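Local atomic coordinates of response regulator aspartate phosphatase H (Bacillus subtilis, PDB entry 3Q15), a protein that dephosphorylates the sporulation response regulator Spo0F and also acts on the competence regulator ComA, helping to separate competence and sporulation in time. Residues T157-Y171 and T181-F195. Residues are numbered along the deposited sequence; the frame is centred on the assembly and turned at random.
Sequences THVSMYHILQALDIY and TIQSLFVIAGNYDDF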
ATOM      1  N   THR A 157       2.466   1.488   6.630  1.00 34.33           N
ATOM      2  CA  THR A 157       1.606   2.061   7.656  1.00 32.37           C
ATOM      3  C   THR A 157       0.512   2.979   7.107  1.00 32.83           C
ATOM      4  O   THR A 157      -0.580   3.039   7.669  1.00 34.73           O
ATOM      5  CB  THR A 157       2.451   2.806   8.718  1.00 32.96           C
ATOM      6  OG1 THR A 157       3.529   1.962   9.151  1.00 32.34           O
ATOM      7  CG2 THR A 157       1.594   3.203   9.923  1.00 30.51           C
ATOM      8  N   HIS A 158       0.799   3.692   6.020  1.00 34.20           N
ATOM      9  CA  HIS A 158      -0.207   4.551   5.389  1.00 36.06           C
ATOM     10  C   HIS A 158      -1.335   3.718   4.797  1.00 39.36           C
ATOM     11  O   HIS A 158      -2.515   4.043   4.947  1.00 37.62           O
ATOM     12  CB  HIS A 158       0.412   5.414   4.291  1.00 33.29           C
ATOM     13  CG  HIS A 158       1.284   6.512   4.807  1.00 37.13           C
ATOM     14  ND1 HIS A 158       0.888   7.360   5.817  1.00 40.66           N
ATOM     15  CD2 HIS A 158       2.532   6.905   4.453  1.00 39.97           C
ATOM     16  CE1 HIS A 158       1.854   8.227   6.067  1.00 40.37           C
ATOM     17  NE2 HIS A 158       2.862   7.971   5.252  1.00 36.69           N
ATOM     18  N   VAL A 159      -0.957   2.646   4.112  1.00 38.97           N
ATOM     19  CA  VAL A 159      -1.922   1.745   3.503  1.00 38.41           C
ATOM     20  C   VAL A 159      -2.707   1.029   4.590  1.00 37.09           C
ATOM     21  O   VAL A 159      -3.901   0.788   4.448  1.00 39.42           O
ATOM     22  CB  VAL A 159      -1.228   0.708   2.597  1.00 35.72           C
ATOM     23  CG1 VAL A 159      -2.252  -0.251   2.003  1.00 37.94           C
ATOM     24  CG2 VAL A 159      -0.453   1.416   1.498  1.00 32.62           C
ATOM     25  N   SER A 160      -2.026   0.698   5.680  1.00 32.03           N
ATOM     26  CA  SER A 160      -2.682   0.073   6.817  1.00 33.34           C
ATOM     27  C   SER A 160      -3.770   0.988   7.360  1.00 36.18           C
ATOM     28  O   SER A 160      -4.883   0.547   7.646  1.00 33.98           O
ATOM     29  CB  SER A 160      -1.663  -0.226   7.915  1.00 32.07           C
ATOM     30  OG  SER A 160      -2.284  -0.837   9.034  1.00 34.19           O
ATOM     31  N   MET A 161      -3.435   2.268   7.506  1.00 35.14           N
ATOM     32  CA  MET A 161      -4.370   3.250   8.030  1.00 34.55           C
ATOM     33  C   MET A 161      -5.577   3.381   7.107  1.00 37.79           C
ATOM     34  O   MET A 161      -6.720   3.425   7.561  1.00 41.24           O
ATOM     35  CB  MET A 161      -3.691   4.611   8.208  1.00 36.46           C
ATOM     36  CG  MET A 161      -4.522   5.592   9.023  1.00 37.16           C
ATOM     37  SD  MET A 161      -4.582   5.144  10.768  1.00 40.00           S
ATOM     38  CE  MET A 161      -3.056   5.862  11.364  1.00 32.41           C
ATOM     39  N   TYR A 162      -5.316   3.437   5.806  1.00 36.86           N
ATOM     40  CA  TYR A 162      -6.387   3.495   4.821  1.00 39.17           C
ATOM     41  C   TYR A 162      -7.388   2.378   5.066  1.00 42.19           C
ATOM     42  O   TYR A 162      -8.580   2.625   5.221  1.00 40.06           O
ATOM     43  CB  TYR A 162      -5.820   3.389   3.409  1.00 36.18           C
ATOM     44  CG  TYR A 162      -6.861   3.102   2.352  1.00 36.70           C
ATOM     45  CD1 TYR A 162      -7.624   4.123   1.801  1.00 36.71           C
ATOM     46  CD2 TYR A 162      -7.077   1.808   1.903  1.00 35.87           C
ATOM     47  CE1 TYR A 162      -8.578   3.860   0.832  1.00 37.47           C
ATOM     48  CE2 TYR A 162      -8.022   1.537   0.937  1.00 36.21           C
ATOM     49  CZ  TYR A 162      -8.770   2.567   0.405  1.00 39.47           C
ATOM     50  OH  TYR A 162      -9.717   2.303  -0.560  1.00 47.58           O
ATOM     51  N   HIS A 163      -6.891   1.146   5.119  1.00 40.22           N
ATOM     52  CA  HIS A 163      -7.762  -0.010   5.300  1.00 38.68           C
ATOM     53  C   HIS A 163      -8.448  -0.060   6.660  1.00 38.58           C
ATOM     54  O   HIS A 163      -9.636  -0.356   6.743  1.00 36.91           O
ATOM     55  CB  HIS A 163      -7.001  -1.309   5.040  1.00 39.26           C
ATOM     56  CG  HIS A 163      -6.810  -1.602   3.587  1.00 40.86           C
ATOM     57  ND1 HIS A 163      -7.828  -2.068   2.782  1.00 39.02           N
ATOM     58  CD2 HIS A 163      -5.724  -1.478   2.786  1.00 40.70           C
ATOM     59  CE1 HIS A 163      -7.377  -2.223   1.550  1.00 43.77           C
ATOM     60  NE2 HIS A 163      -6.101  -1.873   1.527  1.00 44.67           N
ATOM     61  N   ILE A 164      -7.705   0.223   7.725  1.00 36.62           N
ATOM     62  CA  ILE A 164      -8.276   0.120   9.062  1.00 39.07           C
ATOM     63  C   ILE A 164      -9.370   1.164   9.288  1.00 43.53           C
ATOM     64  O   ILE A 164     -10.298   0.944  10.069  1.00 45.80           O
ATOM     65  CB  ILE A 164      -7.200   0.240  10.165  1.00 33.83           C
ATOM     66  CG1 ILE A 164      -7.731  -0.322  11.482  1.00 30.48           C
ATOM     67  CG2 ILE A 164      -6.745   1.691  10.331  1.00 33.40           C
ATOM     68  CD1 ILE A 164      -8.191  -1.756  11.389  1.00 29.39           C
ATOM     69  N   LEU A 165      -9.262   2.296   8.601  1.00 41.17           N
ATOM     70  CA  LEU A 165     -10.280   3.332   8.709  1.00 47.13           C
ATOM     71  C   LEU A 165     -11.578   2.915   8.021  1.00 52.39           C
ATOM     72  O   LEU A 165     -12.658   3.384   8.383  1.00 53.28           O
ATOM     73  CB  LEU A 165      -9.775   4.663   8.147  1.00 49.50           C
ATOM     74  CG  LEU A 165      -8.717   5.408   8.971  1.00 47.78           C
ATOM     75  CD1 LEU A 165      -8.278   6.671   8.243  1.00 43.63           C
ATOM     76  CD2 LEU A 165      -9.247   5.746  10.360  1.00 50.42           C
ATOM     77  N   GLN A 166     -11.473   2.034   7.029  1.00 50.58           N
ATOM     78  CA  GLN A 166     -12.667   1.505   6.369  1.00 57.62           C
ATOM     79  C   GLN A 166     -13.338   0.456   7.246  1.00 57.52           C
ATOM     80  O   GLN A 166     -14.564   0.362   7.292  1.00 62.63           O
ATOM     81  CB  GLN A 166     -12.323   0.905   5.008  1.00 58.81           C
ATOM     82  CG  GLN A 166     -11.822   1.916   3.997  1.00 64.72           C
ATOM     83  CD  GLN A 166     -11.728   1.337   2.602  1.00 67.16           C
ATOM     84  OE1 GLN A 166     -10.638   1.046   2.114  1.00 65.09           O
ATOM     85  NE2 GLN A 166     -12.874   1.170   1.949  1.00 70.84           N
ATOM     86  N   ALA A 167     -12.524  -0.332   7.942  1.00 47.04           N
ATOM     87  CA  ALA A 167     -13.044  -1.322   8.874  1.00 47.70           C
ATOM     88  C   ALA A 167     -13.796  -0.643  10.015  1.00 56.30           C
ATOM     89  O   ALA A 167     -14.958  -0.959  10.280  1.00 57.56           O
ATOM     90  CB  ALA A 167     -11.917  -2.182   9.416  1.00 40.35           C
ATOM     91  N   LEU A 168     -13.129   0.300  10.676  1.00 60.82           N
ATOM     92  CA  LEU A 168     -13.705   1.007  11.821  1.00 62.45           C
ATOM     93  C   LEU A 168     -15.021   1.706  11.484  1.00 69.14           C
ATOM     94  O   LEU A 168     -15.934   1.763  12.309  1.00 69.50           O
ATOM     95  CB  LEU A 168     -12.707   2.018  12.390  1.00 58.85           C
ATOM     96  CG  LEU A 168     -13.153   2.755  13.656  1.00 61.77           C
ATOM     97  CD1 LEU A 168     -13.307   1.783  14.819  1.00 59.80           C
ATOM     98  CD2 LEU A 168     -12.174   3.862  14.004  1.00 58.74           C
ATOM     99  N   ASP A 169     -15.108   2.246  10.272  1.00 70.74           N
ATOM    100  CA  ASP A 169     -16.321   2.910   9.817  1.00 73.85           C
ATOM    101  C   ASP A 169     -17.507   1.962   9.887  1.00 75.65           C
ATOM    102  O   ASP A 169     -18.546   2.294  10.458  1.00 79.61           O
ATOM    103  CB  ASP A 169     -16.154   3.417   8.385  1.00 78.15           C
ATOM    104  CG  ASP A 169     -15.806   4.888   8.326  1.00 85.26           C
ATOM    105  OD1 ASP A 169     -15.259   5.411   9.319  1.00 88.30           O
ATOM    106  OD2 ASP A 169     -16.080   5.524   7.285  1.00 87.91           O
ATOM    107  N   ILE A 170     -17.343   0.781   9.298  1.00 68.71           N
ATOM    108  CA  ILE A 170     -18.399  -0.221   9.263  1.00 69.72           C
ATOM    109  C   ILE A 170     -18.719  -0.745  10.658  1.00 71.94           C
ATOM    110  O   ILE A 170     -19.880  -0.978  10.994  1.00 75.90           O
ATOM    111  CB  ILE A 170     -18.018  -1.402   8.355  1.00 65.40           C
ATOM    112  CG1 ILE A 170     -17.682  -0.901   6.953  1.00 65.97           C
ATOM    113  CG2 ILE A 170     -19.146  -2.417   8.311  1.00 67.74           C
ATOM    114  CD1 ILE A 170     -17.333  -1.999   5.984  1.00 66.77           C
ATOM    115  N   TYR A 171     -17.681  -0.928  11.466  1.00 68.50           N
ATOM    116  CA  TYR A 171     -17.849  -1.445  12.818  1.00 69.72           C
ATOM    117  C   TYR A 171     -18.660  -0.498  13.698  1.00 73.78           C
ATOM    118  O   TYR A 171     -19.478  -0.936  14.507  1.00 73.29           O
ATOM    119  CB  TYR A 171     -16.487  -1.721  13.454  1.00 65.51           C
ATOM    120  CG  TYR A 171     -15.806  -2.957  12.914  1.00 64.94           C
ATOM    121  CD1 TYR A 171     -16.526  -4.118  12.671  1.00 66.38           C
ATOM    122  CD2 TYR A 171     -14.444  -2.962  12.645  1.00 59.09           C
ATOM    123  CE1 TYR A 171     -15.909  -5.252  12.179  1.00 66.01           C
ATOM    124  CE2 TYR A 171     -13.820  -4.090  12.152  1.00 61.95           C
ATOM    125  CZ  TYR A 171     -14.556  -5.233  11.920  1.00 65.93           C
ATOM    126  OH  TYR A 171     -13.931  -6.361  11.426  1.00 65.59           O
ATOM    127  N   THR A 181     -14.078  -2.942  17.311  1.00 46.43           N
ATOM    128  CA  THR A 181     -13.917  -1.494  17.372  1.00 46.36           C
ATOM    129  C   THR A 181     -12.707  -1.142  18.220  1.00 45.45           C
ATOM    130  O   THR A 181     -11.910  -0.284  17.857  1.00 47.08           O
ATOM    131  CB  THR A 181     -15.176  -0.819  17.968  1.00 51.22           C
ATOM    132  OG1 THR A 181     -16.300  -1.073  17.116  1.00 49.80           O
ATOM    133  CG2 THR A 181     -14.981   0.683  18.094  1.00 52.30           C
ATOM    134  N   ILE A 182     -12.577  -1.817  19.356  1.00 46.47           N
ATOM    135  CA  ILE A 182     -11.440  -1.614  20.239  1.00 46.75           C
ATOM    136  C   ILE A 182     -10.151  -2.035  19.546  1.00 49.08           C
ATOM    137  O   ILE A 182      -9.161  -1.300  19.559  1.00 45.87           O
ATOM    138  CB  ILE A 182     -11.608  -2.391  21.551  1.00 48.89           C
ATOM    139  CG1 ILE A 182     -12.774  -1.809  22.362  1.00 50.74           C
ATOM    140  CG2 ILE A 182     -10.320  -2.355  22.356  1.00 50.33           C
ATOM    141  CD1 ILE A 182     -13.124  -2.598  23.598  1.00 49.22           C
ATOM    142  N   GLN A 183     -10.174  -3.215  18.929  1.00 50.12           N
ATOM    143  CA  GLN A 183      -9.018  -3.717  18.191  1.00 48.10           C
ATOM    144  C   GLN A 183      -8.647  -2.766  17.060  1.00 46.58           C
ATOM    145  O   GLN A 183      -7.471  -2.583  16.757  1.00 49.62           O
ATOM    146  CB  GLN A 183      -9.294  -5.115  17.626  1.00 46.45           C
ATOM    147  CG  GLN A 183      -9.473  -6.198  18.676  1.00 45.77           C
ATOM    148  CD  GLN A 183     -10.057  -7.479  18.103  1.00 48.69           C
ATOM    149  OE1 GLN A 183     -10.974  -7.447  17.278  1.00 48.03           O
ATOM    150  NE2 GLN A 183      -9.524  -8.614  18.536  1.00 49.39           N
ATOM    151  N   SER A 184      -9.656  -2.162  16.438  1.00 45.07           N
ATOM    152  CA  SER A 184      -9.418  -1.215  15.350  1.00 43.03           C
ATOM    153  C   SER A 184      -8.767   0.058  15.873  1.00 44.95           C
ATOM    154  O   SER A 184      -7.915   0.651  15.207  1.00 45.41           O
ATOM    155  CB  SER A 184     -10.715  -0.892  14.611  1.00 40.71           C
ATOM    156  OG  SER A 184     -11.200  -2.032  13.922  1.00 41.95           O
ATOM    157  N   LEU A 185      -9.168   0.471  17.068  1.00 44.35           N
ATOM    158  CA  LEU A 185      -8.570   1.634  17.707  1.00 45.04           C
ATOM    159  C   LEU A 185      -7.111   1.366  18.052  1.00 42.23           C
ATOM    160  O   LEU A 185      -6.253   2.231  17.866  1.00 41.65           O
ATOM    161  CB  LEU A 185      -9.364   2.027  18.959  1.00 40.45           C
ATOM    162  CG  LEU A 185     -10.791   2.515  18.687  1.00 42.87           C
ATOM    163  CD1 LEU A 185     -11.606   2.617  19.973  1.00 46.47           C
ATOM    164  CD2 LEU A 185     -10.771   3.850  17.956  1.00 42.37           C
ATOM    165  N   PHE A 186      -6.831   0.166  18.556  1.00 39.22           N
ATOM    166  CA  PHE A 186      -5.451  -0.235  18.837  1.00 44.99           C
ATOM    167  C   PHE A 186      -4.594  -0.190  17.575  1.00 42.35           C
ATOM    168  O   PHE A 186      -3.452   0.270  17.603  1.00 38.93           O
ATOM    169  CB  PHE A 186      -5.393  -1.634  19.462  1.00 43.30           C
ATOM    170  CG  PHE A 186      -5.902  -1.689  20.875  1.00 42.93           C
ATOM    171  CD1 PHE A 186      -6.144  -0.522  21.584  1.00 43.77           C
ATOM    172  CD2 PHE A 186      -6.137  -2.904  21.495  1.00 44.44           C
ATOM    173  CE1 PHE A 186      -6.615  -0.565  22.886  1.00 43.24           C
ATOM    174  CE2 PHE A 186      -6.606  -2.954  22.797  1.00 50.01           C
ATOM    175  CZ  PHE A 186      -6.845  -1.781  23.493  1.00 49.33           C
ATOM    176  N   VAL A 187      -5.150  -0.670  16.466  1.00 43.58           N
ATOM    177  CA  VAL A 187      -4.428  -0.668  15.200  1.00 40.53           C
ATOM    178  C   VAL A 187      -4.128   0.757  14.747  1.00 41.66           C
ATOM    179  O   VAL A 187      -3.017   1.059  14.315  1.00 41.53           O
ATOM    180  CB  VAL A 187      -5.196  -1.421  14.105  1.00 43.22           C
ATOM    181  CG1 VAL A 187      -4.512  -1.237  12.758  1.00 42.96           C
ATOM    182  CG2 VAL A 187      -5.293  -2.898  14.460  1.00 45.65           C
ATOM    183  N   ILE A 188      -5.117   1.637  14.862  1.00 42.73           N
ATOM    184  CA  ILE A 188      -4.931   3.035  14.497  1.00 42.44           C
ATOM    185  C   ILE A 188      -3.839   3.687  15.346  1.00 41.65           C
ATOM    186  O   ILE A 188      -2.967   4.384  14.826  1.00 41.03           O
ATOM    187  CB  ILE A 188      -6.242   3.823  14.637  1.00 42.27           C
ATOM    188  CG1 ILE A 188      -7.301   3.254  13.692  1.00 44.83           C
ATOM    189  CG2 ILE A 188      -6.015   5.298  14.352  1.00 43.59           C
ATOM    190  CD1 ILE A 188      -8.685   3.872  13.882  1.00 44.00           C
ATOM    191  N   ALA A 189      -3.893   3.457  16.654  1.00 41.44           N
ATOM    192  CA  ALA A 189      -2.867   3.967  17.557  1.00 41.22           C
ATOM    193  C   ALA A 189      -1.495   3.411  17.184  1.00 41.75           C
ATOM    194  O   ALA A 189      -0.522   4.158  17.087  1.00 38.39           O
ATOM    195  CB  ALA A 189      -3.204   3.613  18.992  1.00 43.56           C
ATOM    196  N   GLY A 190      -1.427   2.098  16.979  1.00 35.61           N
ATOM    197  CA  GLY A 190      -0.184   1.442  16.619  1.00 39.59           C
ATOM    198  C   GLY A 190       0.423   2.051  15.371  1.00 39.71           C
ATOM    199  O   GLY A 190       1.640   2.236  15.286  1.00 41.10           O
ATOM    200  N   ASN A 191      -0.430   2.375  14.404  1.00 37.70           N
ATOM    201  CA  ASN A 191       0.020   2.989  13.160  1.00 38.19           C
ATOM    202  C   ASN A 191       0.637   4.364  13.388  1.00 41.04           C
ATOM    203  O   ASN A 191       1.701   4.680  12.852  1.00 41.78           O
ATOM    204  CB  ASN A 191      -1.127   3.071  12.146  1.00 35.60           C
ATOM    205  CG  ASN A 191      -1.464   1.720  11.541  1.00 37.96           C
ATOM    206  OD1 ASN A 191      -0.689   0.768  11.653  1.00 40.02           O
ATOM    207  ND2 ASN A 191      -2.620   1.630  10.891  1.00 36.11           N
ATOM    208  N   TYR A 192      -0.040   5.181  14.187  1.00 41.35           N
ATOM    209  CA  TYR A 192       0.499   6.481  14.558  1.00 39.05           C
ATOM    210  C   TYR A 192       1.848   6.340  15.246  1.00 37.95           C
ATOM    211  O   TYR A 192       2.754   7.132  15.003  1.00 37.68           O
ATOM    212  CB  TYR A 192      -0.476   7.241  15.454  1.00 37.62           C
ATOM    213  CG  TYR A 192      -1.551   7.966  14.683  1.00 37.77           C
ATOM    214  CD1 TYR A 192      -1.216   8.919  13.730  1.00 35.48           C
ATOM    215  CD2 TYR A 192      -2.896   7.713  14.915  1.00 38.55           C
ATOM    216  CE1 TYR A 192      -2.186   9.594  13.027  1.00 37.67           C
ATOM    217  CE2 TYR A 192      -3.878   8.385  14.213  1.00 39.09           C
ATOM    218  CZ  TYR A 192      -3.517   9.325  13.270  1.00 40.84           C
ATOM    219  OH  TYR A 192      -4.479  10.002  12.558  1.00 39.96           O
ATOM    220  N   ASP A 193       1.970   5.328  16.101  1.00 34.35           N
ATOM    221  CA  ASP A 193       3.221   5.053  16.795  1.00 40.21           C
ATOM    222  C   ASP A 193       4.378   4.868  15.809  1.00 41.76           C
ATOM    223  O   ASP A 193       5.495   5.307  16.077  1.00 39.25           O
ATOM    224  CB  ASP A 193       3.086   3.823  17.696  1.00 40.19           C
ATOM    225  CG  ASP A 193       2.228   4.084  18.923  1.00 42.82           C
ATOM    226  OD1 ASP A 193       1.924   5.262  19.213  1.00 41.49           O
ATOM    227  OD2 ASP A 193       1.869   3.106  19.610  1.00 44.43           O
ATOM    228  N   ASP A 194       4.100   4.238  14.668  1.00 41.71           N
ATOM    229  CA  ASP A 194       5.121   4.019  13.641  1.00 43.26           C
ATOM    230  C   ASP A 194       5.743   5.327  13.161  1.00 41.78           C
ATOM    231  O   ASP A 194       6.892   5.351  12.726  1.00 42.69           O
ATOM    232  CB  ASP A 194       4.549   3.251  12.445  1.00 46.90           C
ATOM    233  CG  ASP A 194       4.504   1.753  12.675  1.00 49.95           C
ATOM    234  OD1 ASP A 194       5.099   1.276  13.662  1.00 45.94           O
ATOM    235  OD2 ASP A 194       3.879   1.050  11.853  1.00 59.09           O
ATOM    236  N   PHE A 195       4.981   6.411  13.240  1.00 38.61           N
ATOM    237  CA  PHE A 195       5.486   7.716  12.830  1.00 38.45           C
ATOM    238  C   PHE A 195       5.884   8.552  14.039  1.00 38.04           C
ATOM    239  O   PHE A 195       6.121   9.757  13.923  1.00 41.67           O
ATOM    240  CB  PHE A 195       4.441   8.461  11.998  1.00 40.70           C
ATOM    241  CG  PHE A 195       4.040   7.740  10.744  1.00 39.46           C
ATOM    242  CD1 PHE A 195       4.877   7.733   9.639  1.00 42.03           C
ATOM    243  CD2 PHE A 195       2.831   7.069  10.669  1.00 38.43           C
ATOM    244  CE1 PHE A 195       4.516   7.068   8.478  1.00 39.18           C
ATOM    245  CE2 PHE A 195       2.468   6.405   9.515  1.00 41.11           C
ATOM    246  CZ  PHE A 195       3.312   6.403   8.418  1.00 40.09           C
TER
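Asn191 reaches from helix 178-194 into a hole on helix 157-172 lined by Thr157, Ser160, Met161 and Ile164. Its ND2 donates to Ser160 OG (3.1 Å) along a bent path, 145° at the hydrogen, with the oxygen tilted from the amide plane; Ser160 OG also bonds to the carbonyl of Ala148 on helix 137-153. The CB of Asn191 is flanked by Thr157 CG2 and by Met161 CE. With an alanine here the amide is gone, and Ser160 OG would probably be left without this donor and a gap opened beside Ser160 and Ile164. The bends at chi2 and chi3 carry Met161 CE over the centre of the Tyr192 face, 3.9 Å from the ring centroid, in a CH-pi contact, while SD stands farther off above the same ring.

Toward the other end the knobs alternate. Ile164 points one branch at each neighbour, CG1 against Val187 CG1 (3.6 Å) and CG2 against Ile188 CG1. Ile188 in turn wedges among Met161, Ile164, Leu165 and Leu168, its CD1 pressed tightly on Leu168 CD2 at 3.5 Å. The other methyl of Leu168, CD1, rests between Ser184 CB and Thr181 CG2. Back at the Asn191 end, beside the start of helix 157-172, Thr157 OG1 donates to Asp194 OD2 (2.9 Å) from the anti side of the carboxylate, and its CG2 abuts Phe195 CE2. Phe195 forms an offset stack with His158, planes at 23° and CZ over one imidazole face near its rim. His158 ND1 bonds to Tyr376 of the second subunit, and Tyr192 OH to the C-terminal Tyr378 of that subunit, placing this end at the subunit interface.

Segments 157-171 and 181-194 run nearly antiparallel, 155° apart with axes 9.5 Å at closest approach, and join predicted TPR 2 to TPR 3 through the knobs-into-holes packing characteristic of a tetratricopeptide-repeat superhelix.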